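Local coordinates for protein spherulin-3A (Physarum polycephalum, PDB 1HDF) that serves as a structural protein of the beta/gamma-crystallin family, a dimer whose crystallin-type Greek key domain carries two bound calcium ions, at residues V46-K51 and L87-S92. Numbering follows the deposited sequence.
With CA (calcium ion), chain C; CA (calcium ion), chain D.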
loop_
_atom_site.group_PDB
_atom_site.type_symbol
_atom_site.label_atom_id
_atom_site.label_comp_id
_atom_site.label_asym_id
_atom_site.label_seq_id
_atom_site.Cartn_x
_atom_site.Cartn_y
_atom_site.Cartn_z
ATOM N N VAL A 46 5.508 12.541 -21.838
ATOM C CA VAL A 46 6.665 13.417 -22.063
ATOM C C VAL A 46 8.007 12.812 -21.656
ATOM O O VAL A 46 9.055 13.364 -21.977
ATOM C CB VAL A 46 6.530 14.779 -21.325
ATOM C CG1 VAL A 46 5.188 15.436 -21.680
ATOM C CG2 VAL A 46 6.692 14.586 -19.822
ATOM N N VAL A 47 7.973 11.681 -20.958
ATOM C CA VAL A 47 9.195 11.028 -20.493
ATOM C C VAL A 47 10.086 10.532 -21.636
ATOM O O VAL A 47 9.620 9.870 -22.558
ATOM C CB VAL A 47 8.859 9.850 -19.541
ATOM C CG1 VAL A 47 10.132 9.158 -19.075
ATOM C CG2 VAL A 47 8.088 10.372 -18.341
ATOM N N SER A 48 11.375 10.848 -21.560
ATOM C CA SER A 48 12.310 10.443 -22.597
ATOM C C SER A 48 13.499 9.620 -22.106
ATOM O O SER A 48 14.108 8.906 -22.895
ATOM C CB SER A 48 12.799 11.680 -23.346
ATOM O OG SER A 48 11.699 12.320 -23.977
ATOM N N SER A 49 13.831 9.733 -20.819
ATOM C CA SER A 49 14.935 8.972 -20.223
ATOM C C SER A 49 14.555 8.505 -18.813
ATOM O O SER A 49 13.733 9.131 -18.141
ATOM C CB SER A 49 16.225 9.804 -20.179
ATOM O OG SER A 49 16.093 10.940 -19.347
ATOM N N VAL A 50 15.161 7.408 -18.362
ATOM C CA VAL A 50 14.836 6.849 -17.051
ATOM C C VAL A 50 16.024 6.271 -16.275
ATOM O O VAL A 50 17.010 5.837 -16.859
ATOM C CB VAL A 50 13.781 5.714 -17.198
ATOM C CG1 VAL A 50 13.343 5.209 -15.823
ATOM C CG2 VAL A 50 12.594 6.208 -18.000
ATOM N N LYS A 51 15.902 6.266 -14.950
ATOM C CA LYS A 51 16.909 5.706 -14.062
ATOM C C LYS A 51 16.181 4.892 -12.997
ATOM O O LYS A 51 15.258 5.390 -12.351
ATOM C CB LYS A 51 17.719 6.810 -13.385
ATOM C CG LYS A 51 18.745 7.489 -14.265
ATOM C CD LYS A 51 19.520 8.510 -13.456
ATOM C CE LYS A 51 20.760 9.006 -14.197
ATOM N NZ LYS A 51 21.506 10.028 -13.391
ATOM N N LEU A 87 9.116 3.732 -26.658
ATOM C CA LEU A 87 8.268 4.358 -25.653
ATOM C C LEU A 87 8.588 5.810 -25.325
ATOM O O LEU A 87 8.388 6.251 -24.192
ATOM C CB LEU A 87 8.292 3.523 -24.370
ATOM C CG LEU A 87 7.566 2.179 -24.463
ATOM C CD1 LEU A 87 7.771 1.376 -23.180
ATOM C CD2 LEU A 87 6.093 2.426 -24.713
ATOM N N ASN A 88 9.079 6.559 -26.304
ATOM C CA ASN A 88 9.394 7.966 -26.069
ATOM C C ASN A 88 8.085 8.758 -26.034
ATOM O O ASN A 88 7.173 8.495 -26.820
ATOM C CB ASN A 88 10.298 8.498 -27.181
ATOM C CG ASN A 88 10.835 9.892 -26.887
ATOM O OD1 ASN A 88 11.057 10.684 -27.800
ATOM N ND2 ASN A 88 11.057 10.190 -25.612
ATOM N N ASP A 89 7.993 9.718 -25.115
ATOM C CA ASP A 89 6.791 10.546 -24.970
ATOM C C ASP A 89 5.504 9.735 -25.094
ATOM O O ASP A 89 4.617 10.101 -25.864
ATOM C CB ASP A 89 6.764 11.657 -26.030
ATOM C CG ASP A 89 7.976 12.561 -25.960
ATOM O OD1 ASP A 89 8.496 12.781 -24.846
ATOM O OD2 ASP A 89 8.396 13.063 -27.023
ATOM N N ALA A 90 5.386 8.647 -24.341
ATOM C CA ALA A 90 4.185 7.823 -24.444
ATOM C C ALA A 90 3.779 7.082 -23.181
ATOM O O ALA A 90 2.693 6.501 -23.132
ATOM C CB ALA A 90 4.347 6.830 -25.585
ATOM N N ILE A 91 4.637 7.093 -22.166
ATOM C CA ILE A 91 4.331 6.393 -20.924
ATOM C C ILE A 91 3.180 7.076 -20.204
ATOM O O ILE A 91 3.158 8.302 -20.072
ATOM C CB ILE A 91 5.566 6.337 -20.004
ATOM C CG1 ILE A 91 6.688 5.563 -20.708
ATOM C CG2 ILE A 91 5.212 5.653 -18.687
ATOM C CD1 ILE A 91 7.988 5.543 -19.949
ATOM N N SER A 92 2.218 6.282 -19.745
ATOM C CA SER A 92 1.060 6.837 -19.064
ATOM C C SER A 92 0.749 6.188 -17.720
ATOM O O SER A 92 -0.215 6.561 -17.058
ATOM C CB SER A 92 -0.159 6.760 -19.981
ATOM O OG SER A 92 0.075 7.462 -21.195
HETATM CA CA CA C . 10.153 13.996 -23.814
HETATM CA CA CA D . 0.393 7.258 -23.535
HETATM O O HOH W 1 7.611 7.997 -22.486
HETATM O O HOH W 2 11.206 14.786 -26.095
HETATM O O HOH W 3 8.618 15.935 -24.076
HETATM O O HOH W 4 -2.100 6.340 -24.188
HETATM O O HOH W 5 -1.722 8.814 -23.760
HETATM O O HOH W 6 0.681 7.075 -26.294
#
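Asp89 N donates to Val47 O (3.0 Å) where the turn leading into strand 49-52 meets the loop before strand 93-98; the donor lies 29° off the carbonyl plane. The same oxygen accepts a hydrogen bond from a water that also donates to Leu87 O and accepts from Ala90 N, while Asn88 ND2 adds a weak third bond. The stronger bond of that amide runs to Ser48 OG at 2.8 Å, with the hydroxyl oxygen almost in the amide plane. Asn88 CG stands anti to its backbone N (chi1 -171°), which swings ND2 across to the serine. An alanine in place of Asn88 would probably leave Ser48 OG without this N-H donor and its side chain less firmly oriented toward the metal. Ser48 OG also binds one calcium ion at 2.3 Å, as does Asp89 OD1, with Val46 O at 2.2 Å. The carboxylate uses a single oxygen, OD2 lying 3.8 Å from the ion. Lys19 O and two waters complete the site. Away from the ion, Val47 CG1 meets Ile91 CD1 at 4.3 Å, and both side chains also touch Leu82. Where the turn enters the strand, Ser48 and Ser49 form a classic beta bulge opposite Tyr18. Ala90 O and Ser92 OG bind the second calcium ion with Asp45 and Lys62, so the loop 87-92 serves both sites of this beta/gamma-crystallin domain. Val46 O and Asp89 OD1, only 3.0 Å apart, are acceptors brought together by the shared cation, whose charge is likely to offset their repulsion and tie the two Greek key motifs together.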